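Side-chain contacts in structural protein ORF131 (Acidianus two-tailed virus, PDB 3FAJ), which serves as a structural component of the virion of an archaeal virus and probably binds DNA: residues E69-A74 / P125-R130; H76-M81 / Q116-F121; S83-P88 / A107-N112. All coordinates share one frame; numbering follows the deposited sequence. Where two conformers were deposited one is given.

Overall arrangement
All three contacts lie on helix 69-86, which acts as the shared spine of this mainly helical chain. Along it, contact 1 comes first, contact 2 next and contact 3 at the far end, and their partners follow in reverse: 125-130 on helix 125-132, 116-121 on helix 113-123 and 107-112 on helix 103-111. The contacts are therefore nested, 3 inside 2 inside 1. Centres lie about 12 Å apart between contacts 1 and 2, about 11 Å between 2 and 3, and about 23 Å between 1 and 3, which fall on opposite sides of the chain's centre. Three successive short helices thus pack back along one long helix.

Contact 1: E69-A74 / P125-R130; sequences ERTKEA and PATQVR
Thr71 and Thr127 bring helices 69-86 and 125-132 together, their CA atoms 7.3 Å apart, while the two segments run in broadly opposed directions at a slant. Thr127 turns its OG1 beside its backbone N (chi1 -61°), which leaves CG2 anti to that N and pointed at Thr71 OG1, 3.3 Å away, so a methyl group meets a hydroxyl oxygen. Both hydroxyls have polar partners elsewhere: Thr71 OG1 is hydrogen-bonded to Asn131 ND2, and Thr127 OG1 to Phe121 O and Ser124 OG. Arg130 NH2 adds a weak bond to Thr127 OG1, 3.3 Å long and bent to 129° at the hydrogen.

At the more open flank, Arg70 CB lies 4.0 Å from Arg130 NH2, and Arg70 CD sits over one face of the Arg130 guanidinium. The aliphatic part of Arg70 does the touching; in the conformer described, the two guanidinium planes are almost perpendicular, and Arg70 NE stays 5.3 Å from Arg130 NH2. Phe121 touches both arginines, and Ala32 of helix 31-43 touches both threonines. This is helix-helix packing that lays the last modelled helix, 125-132, against the beginning of the long helix in a mainly helical fold.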
# COMPACT_ATOMS: atom_id res chain seq x y z
N GLU A 69 13.94 1.85 3.89
CA GLU A 69 13.56 0.77 4.81
C GLU A 69 12.19 1.02 5.44
O GLU A 69 11.40 0.09 5.57
CB GLU A 69 14.62 0.62 5.92
CG GLU A 69 14.36 -0.56 6.86
CD GLU A 69 15.47 -0.81 7.87
OE1 GLU A 69 16.57 -0.21 7.75
OE2 GLU A 69 15.25 -1.66 8.76
N ARG A 70 11.92 2.26 5.84
CA ARG A 70 10.66 2.59 6.51
C ARG A 70 9.48 2.48 5.54
O ARG A 70 8.38 2.02 5.92
CB ARG A 70 10.72 3.98 7.15
CG ARG A 70 11.79 4.11 8.23
CD ARG A 70 11.64 5.44 8.96
NE ARG A 70 12.65 5.65 10.00
CZ ARG A 70 12.65 5.05 11.19
NH1 ARG A 70 11.70 4.17 11.50
NH2 ARG A 70 13.60 5.34 12.08
N THR A 71 9.72 2.88 4.29
CA THR A 71 8.74 2.76 3.22
C THR A 71 8.40 1.29 2.96
O THR A 71 7.21 0.91 2.87
CB THR A 71 9.27 3.45 1.92
OG1 THR A 71 9.31 4.87 2.13
CG2 THR A 71 8.35 3.13 0.72
N LYS A 72 9.43 0.46 2.87
CA LYS A 72 9.26 -0.99 2.73
C LYS A 72 8.37 -1.50 3.85
O LYS A 72 7.40 -2.23 3.60
CB LYS A 72 10.63 -1.68 2.77
CG LYS A 72 10.60 -3.21 2.84
CD LYS A 72 11.98 -3.76 3.20
CE LYS A 72 12.30 -3.63 4.71
NZ LYS A 72 13.66 -4.21 5.01
N GLU A 73 8.68 -1.11 5.09
CA GLU A 73 7.94 -1.64 6.24
C GLU A 73 6.49 -1.15 6.27
O GLU A 73 5.58 -1.94 6.59
CB GLU A 73 8.67 -1.30 7.53
CG GLU A 73 10.02 -2.06 7.64
CD GLU A 73 10.88 -1.62 8.80
OE1 GLU A 73 10.67 -0.51 9.34
OE2 GLU A 73 11.78 -2.40 9.18
N ALA A 74 6.25 0.11 5.89
CA ALA A 74 4.88 0.61 5.86
C ALA A 74 4.03 -0.14 4.84
O ALA A 74 2.88 -0.53 5.15
CB ALA A 74 4.83 2.15 5.64
N PRO A 125 5.35 14.31 2.78
CA PRO A 125 6.51 14.91 2.09
C PRO A 125 7.83 14.29 2.50
O PRO A 125 8.65 13.95 1.62
CB PRO A 125 6.44 16.38 2.51
CG PRO A 125 5.01 16.64 2.70
CD PRO A 125 4.44 15.36 3.30
N ALA A 126 8.06 14.15 3.80
CA ALA A 126 9.34 13.65 4.32
C ALA A 126 9.69 12.29 3.74
O ALA A 126 10.83 12.04 3.35
CB ALA A 126 9.29 13.57 5.85
N THR A 127 8.71 11.39 3.71
CA THR A 127 8.92 10.05 3.17
C THR A 127 9.18 10.10 1.67
O THR A 127 10.13 9.48 1.18
CB THR A 127 7.72 9.15 3.50
OG1 THR A 127 7.60 9.07 4.92
CG2 THR A 127 7.93 7.74 2.93
N GLN A 128 8.36 10.85 0.93
CA GLN A 128 8.54 10.92 -0.53
C GLN A 128 9.88 11.52 -0.92
O GLN A 128 10.57 11.01 -1.80
CB GLN A 128 7.36 11.60 -1.19
CG GLN A 128 6.07 10.80 -0.89
CD GLN A 128 4.93 11.14 -1.81
OE1 GLN A 128 5.10 11.86 -2.77
NE2 GLN A 128 3.76 10.58 -1.52
N VAL A 129 10.25 12.62 -0.26
CA VAL A 129 11.57 13.24 -0.48
C VAL A 129 12.67 12.24 -0.18
O VAL A 129 13.62 12.10 -0.95
CB VAL A 129 11.72 14.48 0.40
CG1 VAL A 129 13.17 15.02 0.38
CG2 VAL A 129 10.74 15.54 -0.05
N ARG A 130 12.54 11.53 0.94
CA ARG A 130 13.53 10.54 1.33
C ARG A 130 13.70 9.47 0.26
O ARG A 130 14.80 8.99 0.01
CB ARG A 130 13.14 9.89 2.66
CG ARG A 130 14.25 9.08 3.31
CD ARG A 130 13.95 8.82 4.78
NE ARG A 130 12.73 8.04 4.97
CZ ARG A 130 11.62 8.51 5.52
NH1 ARG A 130 11.57 9.76 5.94
NH2 ARG A 130 10.56 7.72 5.65

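Contact 2: H76-M81 / Q116-F121; sequences HAIVKM and QQAKAF
Ile78 sends its longer branch toward Ala118 because CG1 is anti to the carbonyl carbon (chi1 -68°) and CD1 continues the chain in an extended form (chi2 166°). The branch lies against a single methyl group: Ala118 CB is 3.6 Å from Ile78 CG1 and likewise 3.6 Å from Ile78 CD1. The other branch turns elsewhere, Ile78 CG2 being 6.1 Å from Ala118 CB. Beyond the methyl, Ile78 CD1 comes to 4.0 Å from Lys119 N, so the tip of the isoleucine rests beside the backbone of the facing helix as well.

The small side chain of Ala118 lets the two helices come close, with the CA atoms of Ile78 and Ala118 7.1 Å apart and the two segments running in roughly opposite directions. No hydrogen bond crosses between them; the contact is apolar. Lys119 takes part through its backbone N; its side chain turns off to a salt bridge of NZ with Asp40 OD1 of helix 31-43.

Ile78 is buried and has neighbours on several helices: Leu39 on helix 31-43, Leu56 on helix 51-66, and Tyr115 and Leu122 on helix 113-123. Met81, one turn along, also touches Tyr115, while Ala77 meets Glu114. Ile78 therefore sits where helices 31-43, 51-66, 69-86 and 113-123 converge, a point in the hydrophobic core of a compact helical domain, where helix 113-123, antiparallel to helix 69-86, packs against it through Ala118.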
# COMPACT_ATOMS: atom_id res chain seq x y z
N HIS A 76 4.64 -3.16 3.73
CA HIS A 76 4.49 -4.52 4.24
C HIS A 76 3.30 -4.60 5.22
O HIS A 76 2.51 -5.55 5.16
CB HIS A 76 5.79 -4.97 4.90
CG HIS A 76 5.82 -6.43 5.23
ND1 HIS A 76 5.43 -6.93 6.45
CD2 HIS A 76 6.22 -7.50 4.50
CE1 HIS A 76 5.57 -8.24 6.46
NE2 HIS A 76 6.06 -8.61 5.29
N ALA A 77 3.19 -3.61 6.10
CA ALA A 77 2.10 -3.60 7.10
C ALA A 77 0.74 -3.54 6.41
O ALA A 77 -0.19 -4.26 6.81
CB ALA A 77 2.27 -2.42 8.11
N ILE A 78 0.63 -2.71 5.38
CA ILE A 78 -0.62 -2.56 4.63
C ILE A 78 -0.98 -3.86 3.88
O ILE A 78 -2.13 -4.30 3.91
CB ILE A 78 -0.59 -1.35 3.69
CG1 ILE A 78 -0.55 -0.06 4.54
CG2 ILE A 78 -1.82 -1.35 2.76
CD1 ILE A 78 -0.18 1.21 3.71
N VAL A 79 0.03 -4.46 3.25
CA VAL A 79 -0.18 -5.72 2.53
C VAL A 79 -0.75 -6.77 3.48
O VAL A 79 -1.72 -7.48 3.14
CB VAL A 79 1.10 -6.22 1.81
CG1 VAL A 79 0.93 -7.68 1.31
CG2 VAL A 79 1.46 -5.26 0.65
N LYS A 80 -0.18 -6.88 4.68
CA LYS A 80 -0.67 -7.82 5.69
C LYS A 80 -2.14 -7.56 6.04
O LYS A 80 -2.96 -8.48 6.16
CB LYS A 80 0.20 -7.72 6.94
CG LYS A 80 -0.15 -8.74 8.03
CD LYS A 80 1.04 -9.07 8.92
CE LYS A 80 1.71 -7.84 9.51
NZ LYS A 80 2.49 -8.21 10.75
N MET A 81 -2.47 -6.27 6.22
CA MET A 81 -3.83 -5.90 6.61
C MET A 81 -4.82 -6.29 5.52
O MET A 81 -5.88 -6.85 5.81
CB MET A 81 -3.94 -4.39 6.91
CG MET A 81 -3.33 -4.04 8.27
SD MET A 81 -3.46 -2.26 8.55
CE MET A 81 -1.90 -1.64 7.96
N GLN A 116 -4.61 3.85 8.17
CA GLN A 116 -4.62 5.31 7.95
C GLN A 116 -3.23 5.90 8.23
O GLN A 116 -2.75 6.74 7.46
CB GLN A 116 -5.65 6.00 8.84
CG GLN A 116 -7.09 5.57 8.55
CD GLN A 116 -8.08 5.99 9.65
OE1 GLN A 116 -7.70 6.47 10.74
NE2 GLN A 116 -9.37 5.76 9.38
N GLN A 117 -2.61 5.47 9.32
CA GLN A 117 -1.28 5.98 9.70
C GLN A 117 -0.25 5.62 8.63
O GLN A 117 0.58 6.46 8.25
CB GLN A 117 -0.82 5.39 11.02
CG GLN A 117 -1.47 5.90 12.25
CD GLN A 117 -0.89 5.21 13.46
OE1 GLN A 117 -0.20 4.19 13.32
NE2 GLN A 117 -1.12 5.76 14.63
N ALA A 118 -0.29 4.36 8.17
CA ALA A 118 0.71 3.88 7.21
C ALA A 118 0.56 4.63 5.88
O ALA A 118 1.54 5.08 5.29
CB ALA A 118 0.58 2.35 7.01
N LYS A 119 -0.69 4.82 5.44
CA LYS A 119 -0.94 5.52 4.18
C LYS A 119 -0.48 6.98 4.29
O LYS A 119 0.17 7.50 3.38
CB LYS A 119 -2.42 5.40 3.79
CG LYS A 119 -2.73 6.08 2.45
CD LYS A 119 -4.18 5.81 2.06
CE LYS A 119 -4.44 6.37 0.66
NZ LYS A 119 -4.68 7.82 0.63
N ALA A 120 -0.79 7.64 5.41
CA ALA A 120 -0.35 9.03 5.62
C ALA A 120 1.18 9.12 5.63
O ALA A 120 1.75 10.10 5.14
CB ALA A 120 -0.89 9.54 6.92
N PHE A 121 1.82 8.13 6.22
CA PHE A 121 3.28 8.10 6.28
C PHE A 121 3.86 8.01 4.88
O PHE A 121 4.79 8.73 4.53
CB PHE A 121 3.75 6.92 7.14
CG PHE A 121 5.25 6.76 7.19
CD1 PHE A 121 6.02 7.65 7.92
CD2 PHE A 121 5.87 5.71 6.51
CE1 PHE A 121 7.41 7.50 7.98
CE2 PHE A 121 7.27 5.56 6.55
CZ PHE A 121 8.02 6.46 7.31

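Contact 3: S83-P88 / A107-N112; sequences SDAMKP and AQVTSN
An antiparallel helix pair meets here through Ala85, near the C-terminal end of helix 69-86, and Gln108 and Val109 on the last turn of helix 103-111. The CA atoms of Ala85 and Val109 are 7.3 Å apart, a spacing made possible by the small alanine. Its buried methyl bears the direct contact: Ala85 CB lies 3.9 Å from Val109 CG2 and 3.9 Å from Gln108 NE2, neighbours on the same helix. The first is apolar packing, continued by Val105 against Ala85 and by Phe42 of helix 31-43 against Val109. In the second, an amide nitrogen rests by a methyl without any bond to it.

Gln108 reaches across with CG anti to the backbone N (chi1 176°) and an extended chain beyond, which carries its amide from an exposed position toward the other helix.

Polar bonds flank the contact. Lys87 NZ makes a salt bridge with Asp84 OD1 at 2.9 Å, meeting the lone pair of OD1 that points away from the other carboxylate oxygen. Asn112, the one residue between helices 103-111 and 113-123, is the N-cap of the latter, its OD1 accepting from Glu114 N.

The direct packing is supplemented by a water bridge. One water molecule donates to Ala85 O at 2.7 Å and to Gln108 OE1 at 3.0 Å, the two oxygens subtending about 120° at the water, so that both of its protons are spent on joining the two helices.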
# COMPACT_ATOMS: atom_id res chain seq x y z
N SER A 83 -4.39 -8.55 3.02
CA SER A 83 -4.39 -10.02 2.92
C SER A 83 -5.26 -10.66 3.99
O SER A 83 -6.04 -11.57 3.70
CB SER A 83 -2.96 -10.56 3.05
OG SER A 83 -2.12 -10.00 2.05
N ASP A 84 -5.12 -10.18 5.22
CA ASP A 84 -5.86 -10.72 6.35
C ASP A 84 -7.36 -10.47 6.20
O ASP A 84 -8.15 -11.37 6.51
CB ASP A 84 -5.36 -10.11 7.67
CG ASP A 84 -3.98 -10.62 8.08
OD1 ASP A 84 -3.46 -11.60 7.48
OD2 ASP A 84 -3.41 -10.02 9.03
N ALA A 85 -7.72 -9.28 5.73
CA ALA A 85 -9.12 -8.90 5.57
C ALA A 85 -9.76 -9.71 4.44
O ALA A 85 -10.96 -9.94 4.45
CB ALA A 85 -9.26 -7.39 5.32
N MET A 86 -8.94 -10.16 3.48
CA MET A 86 -9.45 -10.94 2.35
C MET A 86 -9.63 -12.43 2.65
O MET A 86 -10.25 -13.14 1.85
CB MET A 86 -8.57 -10.77 1.11
CG MET A 86 -8.77 -9.44 0.39
SD MET A 86 -10.47 -9.15 -0.21
CE MET A 86 -10.68 -10.46 -1.40
N LYS A 87 -9.08 -12.89 3.78
CA LYS A 87 -9.11 -14.32 4.13
C LYS A 87 -10.50 -14.95 4.09
O LYS A 87 -10.67 -16.00 3.45
CB LYS A 87 -8.41 -14.59 5.48
CG LYS A 87 -6.92 -14.32 5.47
CD LYS A 87 -6.22 -15.12 6.56
CE LYS A 87 -4.94 -14.44 7.05
NZ LYS A 87 -4.00 -13.97 5.97
N PRO A 88 -11.51 -14.33 4.75
CA PRO A 88 -12.87 -14.89 4.66
C PRO A 88 -13.44 -14.99 3.24
O PRO A 88 -14.43 -15.71 3.02
CB PRO A 88 -13.72 -13.89 5.48
CG PRO A 88 -12.76 -13.22 6.37
CD PRO A 88 -11.48 -13.12 5.60
N ALA A 107 -14.11 -0.93 3.48
CA ALA A 107 -14.56 -0.22 4.67
C ALA A 107 -13.72 -0.60 5.89
O ALA A 107 -13.28 0.27 6.65
CB ALA A 107 -16.04 -0.49 4.92
N GLN A 108 -13.51 -1.90 6.09
CA GLN A 108 -12.76 -2.39 7.26
C GLN A 108 -11.33 -1.85 7.23
O GLN A 108 -10.84 -1.26 8.21
CB GLN A 108 -12.75 -3.91 7.27
CG GLN A 108 -11.92 -4.54 8.38
CD GLN A 108 -11.89 -6.05 8.27
OE1 GLN A 108 -12.79 -6.67 7.69
NE2 GLN A 108 -10.86 -6.66 8.83
N VAL A 109 -10.67 -2.03 6.09
CA VAL A 109 -9.26 -1.59 5.95
C VAL A 109 -9.10 -0.08 6.12
O VAL A 109 -8.26 0.38 6.91
CB VAL A 109 -8.64 -2.11 4.61
CG1 VAL A 109 -7.23 -1.55 4.41
CG2 VAL A 109 -8.59 -3.65 4.62
N THR A 110 -9.91 0.69 5.40
CA THR A 110 -9.79 2.16 5.44
C THR A 110 -10.13 2.75 6.81
O THR A 110 -9.65 3.83 7.16
CB THR A 110 -10.62 2.84 4.33
OG1 THR A 110 -11.99 2.50 4.46
CG2 THR A 110 -10.13 2.40 2.95
N SER A 111 -10.93 2.01 7.59
CA SER A 111 -11.31 2.42 8.95
C SER A 111 -10.27 2.04 10.00
O SER A 111 -10.36 2.47 11.15
CB SER A 111 -12.65 1.79 9.33
OG SER A 111 -13.72 2.40 8.64
N ASN A 112 -9.31 1.21 9.61
CA ASN A 112 -8.27 0.74 10.53
C ASN A 112 -7.25 1.86 10.80
O ASN A 112 -6.59 2.33 9.88
CB ASN A 112 -7.59 -0.50 9.93
CG ASN A 112 -6.55 -1.14 10.86
OD1 ASN A 112 -5.91 -0.46 11.65
ND2 ASN A 112 -6.37 -2.46 10.71
O HOH W 1 -12.68 -9.40 6.50